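PDB 4OVS: TRAP dicarboxylate transporter, DctP subunit from Sulfurospirillum deleyianum, which binds succinate and probably delivers it, and perhaps related dicarboxylates, to a TRAP membrane transporter as its periplasmic solute-binding subunit. Local coordinates for residues V256-A259 / M260-T264; D277-A280 / K281-Y285; A304-K307 / A308-I312. One frame throughout, in Å; residues are numbered along the deposited sequence.

Interaction 1 (V256-A259 / M260-T264); sequences VLQA and MKEAT
Q258 and E262 are joined by a side-chain hydrogen bond one turn apart, an i to i+4 pair on the long helix 253-289 of this TRAP solute-binding protein. NE2 of Q258 gives an N-H to OE2 of E262 at 2.7 Å. The bond is nearly straight (172°) and lies in the amide plane of Q258. It meets OE2 almost head-on, in line with the C-O bond. The amide and carboxylate planes are turned 39° apart. Q258 reaches the acid with an extended chain, its CG anti to the backbone N (chi1 -179°). In E262 CG lies beside the backbone N, anti to the carbonyl carbon, 3.5 Å from the carbonyl O of Q258. The same carbonyl O accepts the backbone N of E262. The two residues are thus linked twice, by main chain and by side chain.

A second partner fixes the carboxylate: its OE1 forms a salt bridge with R50 of helix 39-54. With an alanine here instead of E262, R50 would probably lose this anionic mate and the amide of Q258 would be free to turn.

Further out, A259 packs on F47 and V51 of helix 39-54. M260, modelled as selenomethionine, lies between that helix and strand 137-152, touching F47, L140 and W143. L257 rests on L140 and on W245 of helix 242-247. Ordinary helical bonds run beneath these side chains. M260 N is 3.0 Å from V256 O, and A263 N bonds to A259 O, whose oxygen also lies 3.4 Å from the methyl CB of A263.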
loop_
_atom_site.group_PDB
_atom_site.type_symbol
_atom_site.label_atom_id
_atom_site.label_comp_id
_atom_site.label_asym_id
_atom_site.label_seq_id
_atom_site.Cartn_x
_atom_site.Cartn_y
_atom_site.Cartn_z
ATOM N N VAL A 256 -4.359 -15.895 18.141
ATOM C CA VAL A 256 -4.203 -14.636 17.425
ATOM C C VAL A 256 -3.379 -14.899 16.184
ATOM O O VAL A 256 -3.683 -14.420 15.092
ATOM C CB VAL A 256 -3.596 -13.564 18.306
ATOM C CG1 VAL A 256 -3.102 -12.399 17.505
ATOM C CG2 VAL A 256 -4.634 -13.074 19.262
ATOM N N LEU A 257 -2.350 -15.707 16.344
ATOM C CA LEU A 257 -1.417 -15.974 15.273
ATOM C C LEU A 257 -2.053 -16.855 14.204
ATOM O O LEU A 257 -1.750 -16.704 13.033
ATOM C CB LEU A 257 -0.146 -16.667 15.822
ATOM C CG LEU A 257 0.762 -15.789 16.698
ATOM C CD1 LEU A 257 1.947 -16.619 17.129
ATOM C CD2 LEU A 257 1.256 -14.533 16.006
ATOM N N GLN A 258 -2.919 -17.772 14.604
ATOM C CA GLN A 258 -3.573 -18.607 13.632
ATOM C C GLN A 258 -4.576 -17.710 12.839
ATOM O O GLN A 258 -4.604 -17.692 11.605
ATOM C CB GLN A 258 -4.264 -19.798 14.312
ATOM C CG GLN A 258 -4.932 -20.700 13.296
ATOM C CD GLN A 258 -5.799 -21.787 13.894
ATOM O OE1 GLN A 258 -5.472 -22.401 14.916
ATOM N NE2 GLN A 258 -6.908 -22.055 13.228
ATOM N N ALA A 259 -5.346 -16.920 13.573
ATOM C CA ALA A 259 -6.261 -15.954 12.975
ATOM C C ALA A 259 -5.566 -15.130 11.905
ATOM O O ALA A 259 -6.072 -15.000 10.778
ATOM C CB ALA A 259 -6.807 -15.100 14.006
HETATM N N MSE A 260 -4.398 -14.607 12.205
HETATM C CA MSE A 260 -3.695 -13.790 11.223
HETATM C C MSE A 260 -3.211 -14.553 9.993
HETATM O O MSE A 260 -3.287 -14.025 8.862
HETATM C CB MSE A 260 -2.519 -13.056 11.831
HETATM C CG MSE A 260 -1.909 -12.009 10.864
HETATM SE SE MSE A 260 -3.175 -10.593 10.342
HETATM C CE MSE A 260 -3.234 -9.622 12.017
ATOM N N LYS A 261 -2.691 -15.774 10.201
ATOM C CA LYS A 261 -2.306 -16.640 9.094
ATOM C C LYS A 261 -3.469 -16.856 8.091
ATOM O O LYS A 261 -3.319 -16.694 6.888
ATOM C CB LYS A 261 -1.799 -17.990 9.644
ATOM C CG LYS A 261 -1.167 -18.908 8.586
ATOM C CD LYS A 261 -0.941 -20.334 9.157
ATOM C CE LYS A 261 -0.312 -21.317 8.161
ATOM N NZ LYS A 261 1.108 -20.989 7.751
ATOM N N GLU A 262 -4.612 -17.256 8.617
ATOM C CA GLU A 262 -5.796 -17.477 7.811
ATOM C C GLU A 262 -6.214 -16.207 7.076
ATOM O O GLU A 262 -6.570 -16.244 5.888
ATOM C CB GLU A 262 -6.924 -17.987 8.711
ATOM C CG GLU A 262 -6.635 -19.309 9.264
ATOM C CD GLU A 262 -7.775 -19.906 10.077
ATOM O OE1 GLU A 262 -8.933 -19.457 9.919
ATOM O OE2 GLU A 262 -7.507 -20.842 10.852
ATOM N N ALA A 263 -6.110 -15.075 7.758
ATOM C CA ALA A 263 -6.540 -13.801 7.236
ATOM C C ALA A 263 -5.630 -13.330 6.114
ATOM O O ALA A 263 -6.078 -12.696 5.153
ATOM C CB ALA A 263 -6.607 -12.746 8.352
ATOM N N THR A 264 -4.362 -13.697 6.217
ATOM C CA THR A 264 -3.377 -13.359 5.199
ATOM C C THR A 264 -3.718 -14.125 3.912
ATOM O O THR A 264 -3.738 -13.540 2.839
ATOM C CB THR A 264 -1.975 -13.739 5.698
ATOM O OG1 THR A 264 -1.621 -12.922 6.837
ATOM C CG2 THR A 264 -0.961 -13.562 4.638
#

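Interaction 2 (D277-A280 / K281-Y285); sequences DMLA and KISEY
K281 folds back along its own helix and meets D277 and M278 of the preceding turn. Its first torsion (-74°) puts CG beside the backbone N and 3.7 Å from the carbonyl O of D277. The chain then runs straight to CE and bends only at the last torsion. This brings CD to 3.7 Å from the methyl CE of M278, so apolar parts of the two chains touch where they cross at a slant. The carboxylate of D277 lies near CE of K281, with OD1 3.5 Å away. The charged ends stop short of a salt bridge: OD1 of D277 and NZ of K281 are 4.3 Å apart. The attraction between them is probably modest.

M278, a selenomethionine here, bends about its CB-CG and CG-SE bonds, and this curl turns its methyl back to K281. It also touches L211 of helix 211-216. I282 lies one turn after M278. Its CG1 is anti to the carbonyl carbon (chi1 -64°), and CD1 comes to 3.2 Å from the carbonyl O of M278. CD1 also loosely meets CB of M278. I282 also packs on F214 and Y215 of helix 211-216 and on I294 of strand 293-295.

S283 turns OG back beside its own backbone N. There it lies 2.9 Å from the carbonyl O of L279, which also accepts the backbone N of S283. CD1 of L279 borders the hydroxyl at 3.9 Å.

These are i to i+3 and i to i+4 contacts of an amphipathic helix. M278 and I282 seat helix 253-289 against helix 211-216, which carries the succinate-binding residue N213.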
loop_
_atom_site.group_PDB
_atom_site.type_symbol
_atom_site.label_atom_id
_atom_site.label_comp_id
_atom_site.label_asym_id
_atom_site.label_seq_id
_atom_site.Cartn_x
_atom_site.Cartn_y
_atom_site.Cartn_z
ATOM N N ASP A 277 -12.567 -6.720 -10.836
ATOM C CA ASP A 277 -13.758 -6.121 -10.251
ATOM C C ASP A 277 -13.685 -4.581 -10.273
ATOM O O ASP A 277 -14.629 -3.923 -10.657
ATOM C CB ASP A 277 -13.908 -6.619 -8.818
ATOM C CG ASP A 277 -15.185 -6.153 -8.160
ATOM O OD1 ASP A 277 -16.174 -5.882 -8.881
ATOM O OD2 ASP A 277 -15.203 -6.079 -6.907
HETATM N N MSE A 278 -12.566 -4.009 -9.820
HETATM C CA MSE A 278 -12.457 -2.552 -9.704
HETATM C C MSE A 278 -12.466 -1.910 -11.107
HETATM O O MSE A 278 -13.025 -0.809 -11.311
HETATM C CB MSE A 278 -11.193 -2.199 -8.907
HETATM C CG MSE A 278 -11.277 -2.669 -7.467
HETATM SE SE MSE A 278 -12.670 -1.585 -6.565
HETATM C CE MSE A 278 -14.008 -2.926 -6.066
ATOM N N LEU A 279 -11.887 -2.602 -12.097
ATOM C CA LEU A 279 -11.779 -1.991 -13.422
ATOM C C LEU A 279 -13.186 -1.950 -14.020
ATOM O O LEU A 279 -13.598 -0.956 -14.574
ATOM C CB LEU A 279 -10.784 -2.694 -14.316
ATOM C CG LEU A 279 -10.638 -2.181 -15.757
ATOM C CD1 LEU A 279 -10.184 -0.760 -15.750
ATOM C CD2 LEU A 279 -9.661 -3.035 -16.538
ATOM N N ALA A 280 -13.974 -2.981 -13.786
ATOM C CA ALA A 280 -15.363 -2.950 -14.237
ATOM C C ALA A 280 -16.135 -1.781 -13.596
ATOM O O ALA A 280 -16.909 -1.095 -14.251
ATOM C CB ALA A 280 -16.037 -4.251 -13.918
ATOM N N LYS A 281 -15.948 -1.557 -12.308
ATOM C CA LYS A 281 -16.705 -0.488 -11.640
ATOM C C LYS A 281 -16.262 0.902 -12.097
ATOM O O LYS A 281 -17.084 1.817 -12.316
ATOM C CB LYS A 281 -16.585 -0.625 -10.121
ATOM C CG LYS A 281 -17.390 -1.764 -9.508
ATOM C CD LYS A 281 -16.935 -1.993 -8.056
ATOM C CE LYS A 281 -17.670 -3.140 -7.319
ATOM N NZ LYS A 281 -19.139 -3.031 -7.504
ATOM N N ILE A 282 -14.958 1.089 -12.244
ATOM C CA ILE A 282 -14.451 2.359 -12.739
ATOM C C ILE A 282 -14.925 2.618 -14.182
ATOM O O ILE A 282 -15.296 3.746 -14.543
ATOM C CB ILE A 282 -12.937 2.382 -12.572
ATOM C CG1 ILE A 282 -12.632 2.315 -11.097
ATOM C CG2 ILE A 282 -12.276 3.611 -13.220
ATOM C CD1 ILE A 282 -11.304 1.856 -10.827
ATOM N N SER A 283 -14.953 1.567 -14.998
ATOM C CA SER A 283 -15.380 1.666 -16.391
ATOM C C SER A 283 -16.844 2.030 -16.520
ATOM O O SER A 283 -17.201 2.864 -17.350
ATOM C CB SER A 283 -15.100 0.339 -17.101
ATOM O OG SER A 283 -13.704 0.149 -17.246
ATOM N N GLU A 284 -17.684 1.428 -15.687
ATOM C CA GLU A 284 -19.091 1.749 -15.706
ATOM C C GLU A 284 -19.305 3.211 -15.264
ATOM O O GLU A 284 -20.110 3.951 -15.853
ATOM C CB GLU A 284 -19.869 0.797 -14.808
ATOM C CG GLU A 284 -21.373 1.024 -14.886
ATOM C CD GLU A 284 -22.106 0.061 -15.852
ATOM O OE1 GLU A 284 -21.701 -0.013 -17.042
ATOM O OE2 GLU A 284 -23.112 -0.588 -15.437
ATOM N N TYR A 285 -18.558 3.634 -14.255
ATOM C CA TYR A 285 -18.634 5.005 -13.779
ATOM C C TYR A 285 -18.251 5.998 -14.901
ATOM O O TYR A 285 -18.873 7.063 -15.071
ATOM C CB TYR A 285 -17.739 5.205 -12.552
ATOM C CG TYR A 285 -17.506 6.656 -12.325
ATOM C CD1 TYR A 285 -18.454 7.438 -11.688
ATOM C CD2 TYR A 285 -16.374 7.269 -12.818
ATOM C CE1 TYR A 285 -18.268 8.829 -11.507
ATOM C CE2 TYR A 285 -16.177 8.619 -12.656
ATOM C CZ TYR A 285 -17.129 9.398 -12.032
ATOM O OH TYR A 285 -16.891 10.745 -11.889
#

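Interaction 3 (A304-K307 / A308-I312); sequences AWQK and AMEAI
W305 and M309 have nearly the same first torsion, -76° and -74°, and it sends both side chains off the helix side by side. In each, CG lies anti to the carbonyl carbon. The chain of M309, a selenomethionine, continues extended at chi2 (-168°), which carries SE and its methyl along the six-membered part of the indole. SE is 4.2 Å from CE3 of W305, and the methyl CE is 4.2 Å from CZ3 of W305. SE stands 5.5 Å from the centroid of that ring, well off its normal, so the approach is oblique. It is a Met-aromatic contact between residues i and i+4.

Both residues are buried. The indole N-H of W305 is held by the carbonyl O of L158, and its ring packs on I157 and L297. M309 also touches Q179 of helix 174-181. These contacts join helix 299-310 to loops and to helix 174-181.

Q306 and E310 make the next i to i+4 pair, also running in the same direction. OE2 of E310 comes to 3.3 Å from CG of Q306, so the carboxylate touches the aliphatic stem of the glutamine. Both chains also touch F108. The carbonyl O of Q306 accepts the backbone N of E310 at 3.0 Å, and CG of E310 lies close to the same oxygen. Before it, M309 N bonds to the carbonyl O of W305, with CB of M309 3.3 Å from that oxygen.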
loop_
_atom_site.group_PDB
_atom_site.type_symbol
_atom_site.label_atom_id
_atom_site.label_comp_id
_atom_site.label_asym_id
_atom_site.label_seq_id
_atom_site.Cartn_x
_atom_site.Cartn_y
_atom_site.Cartn_z
ATOM N N ALA A 304 8.886 3.911 -22.673
ATOM C CA ALA A 304 9.345 5.260 -22.371
ATOM C C ALA A 304 9.160 5.571 -20.889
ATOM O O ALA A 304 9.952 6.295 -20.274
ATOM C CB ALA A 304 8.583 6.254 -23.215
ATOM N N TRP A 305 8.096 5.040 -20.314
ATOM C CA TRP A 305 7.910 5.168 -18.881
ATOM C C TRP A 305 8.991 4.407 -18.121
ATOM O O TRP A 305 9.497 4.888 -17.105
ATOM C CB TRP A 305 6.521 4.660 -18.481
ATOM C CG TRP A 305 5.438 5.636 -18.818
ATOM C CD1 TRP A 305 4.516 5.536 -19.823
ATOM C CD2 TRP A 305 5.171 6.865 -18.151
ATOM N NE1 TRP A 305 3.693 6.627 -19.823
ATOM C CE2 TRP A 305 4.075 7.465 -18.810
ATOM C CE3 TRP A 305 5.752 7.525 -17.063
ATOM C CZ2 TRP A 305 3.548 8.683 -18.408
ATOM C CZ3 TRP A 305 5.222 8.737 -16.664
ATOM C CH2 TRP A 305 4.125 9.300 -17.329
ATOM N N GLN A 306 9.357 3.227 -18.617
ATOM C CA GLN A 306 10.356 2.389 -17.929
ATOM C C GLN A 306 11.709 3.044 -17.947
ATOM O O GLN A 306 12.409 3.083 -16.941
ATOM C CB GLN A 306 10.481 1.029 -18.599
ATOM C CG GLN A 306 9.741 -0.080 -17.872
ATOM C CD GLN A 306 9.159 -1.112 -18.817
ATOM O OE1 GLN A 306 9.111 -0.905 -20.035
ATOM N NE2 GLN A 306 8.714 -2.229 -18.264
ATOM N N LYS A 307 12.079 3.567 -19.108
ATOM C CA LYS A 307 13.375 4.201 -19.245
ATOM C C LYS A 307 13.494 5.399 -18.305
ATOM O O LYS A 307 14.472 5.545 -17.574
ATOM C CB LYS A 307 13.610 4.664 -20.679
ATOM C CG LYS A 307 14.986 5.329 -20.828
ATOM C CD LYS A 307 15.286 5.776 -22.235
ATOM C CE LYS A 307 16.713 6.321 -22.328
ATOM N NZ LYS A 307 17.079 6.714 -23.722
ATOM N N ALA A 308 12.488 6.255 -18.308
ATOM C CA ALA A 308 12.595 7.509 -17.588
ATOM C C ALA A 308 12.612 7.271 -16.092
ATOM O O ALA A 308 13.288 7.987 -15.356
ATOM C CB ALA A 308 11.431 8.420 -17.954
HETATM N N MSE A 309 11.829 6.290 -15.649
HETATM C CA MSE A 309 11.608 6.102 -14.233
HETATM C C MSE A 309 12.665 5.208 -13.571
HETATM O O MSE A 309 12.966 5.377 -12.386
HETATM C CB MSE A 309 10.189 5.579 -13.995
HETATM C CG MSE A 309 9.119 6.658 -14.196
HETATM SE SE MSE A 309 7.376 6.036 -13.496
HETATM C CE MSE A 309 6.592 7.747 -12.859
ATOM N N GLU A 310 13.220 4.262 -14.313
ATOM C CA GLU A 310 14.278 3.430 -13.753
ATOM C C GLU A 310 15.576 4.194 -13.593
ATOM O O GLU A 310 16.454 3.790 -12.817
ATOM C CB GLU A 310 14.495 2.195 -14.608
ATOM C CG GLU A 310 13.349 1.214 -14.447
ATOM C CD GLU A 310 13.223 0.271 -15.612
ATOM O OE1 GLU A 310 14.110 0.304 -16.495
ATOM O OE2 GLU A 310 12.209 -0.474 -15.654
ATOM N N ALA A 311 15.701 5.305 -14.305
ATOM C CA ALA A 311 16.931 6.087 -14.251
ATOM C C ALA A 311 17.255 6.524 -12.830
ATOM O O ALA A 311 18.368 6.924 -12.542
ATOM C CB ALA A 311 16.837 7.317 -15.185
ATOM N N ILE A 312 16.274 6.433 -11.937
ATOM C CA ILE A 312 16.461 6.879 -10.567
ATOM C C ILE A 312 17.178 5.839 -9.666
ATOM O O ILE A 312 17.595 6.171 -8.549
ATOM C CB ILE A 312 15.113 7.241 -9.928
ATOM C CG1 ILE A 312 14.333 5.981 -9.544
ATOM C CG2 ILE A 312 14.252 8.126 -10.880
ATOM C CD1 ILE A 312 13.062 6.277 -8.769
#

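All three are local contacts one turn apart, each with a buried apolar side and a more exposed polar one. A259 and M260, M278 and I282, and W305 and M309 are buried. Interactions 1 and 2 sit on the same helix, 253-289, with centres 31 Å apart; interaction 3 is on helix 299-310. The polar pairs, exposed or partly so, differ. Q258 and E262 share a true amide-carboxylate bond, D277 and K281 stay apart, and E310 lies against the stem of Q306. Selenomethionine serves the buried side in each, but an aromatic partner within the contact occurs only in interaction 3, which is away from the succinate site. Interactions 1 and 3 lie on opposite sides of the chain's centre.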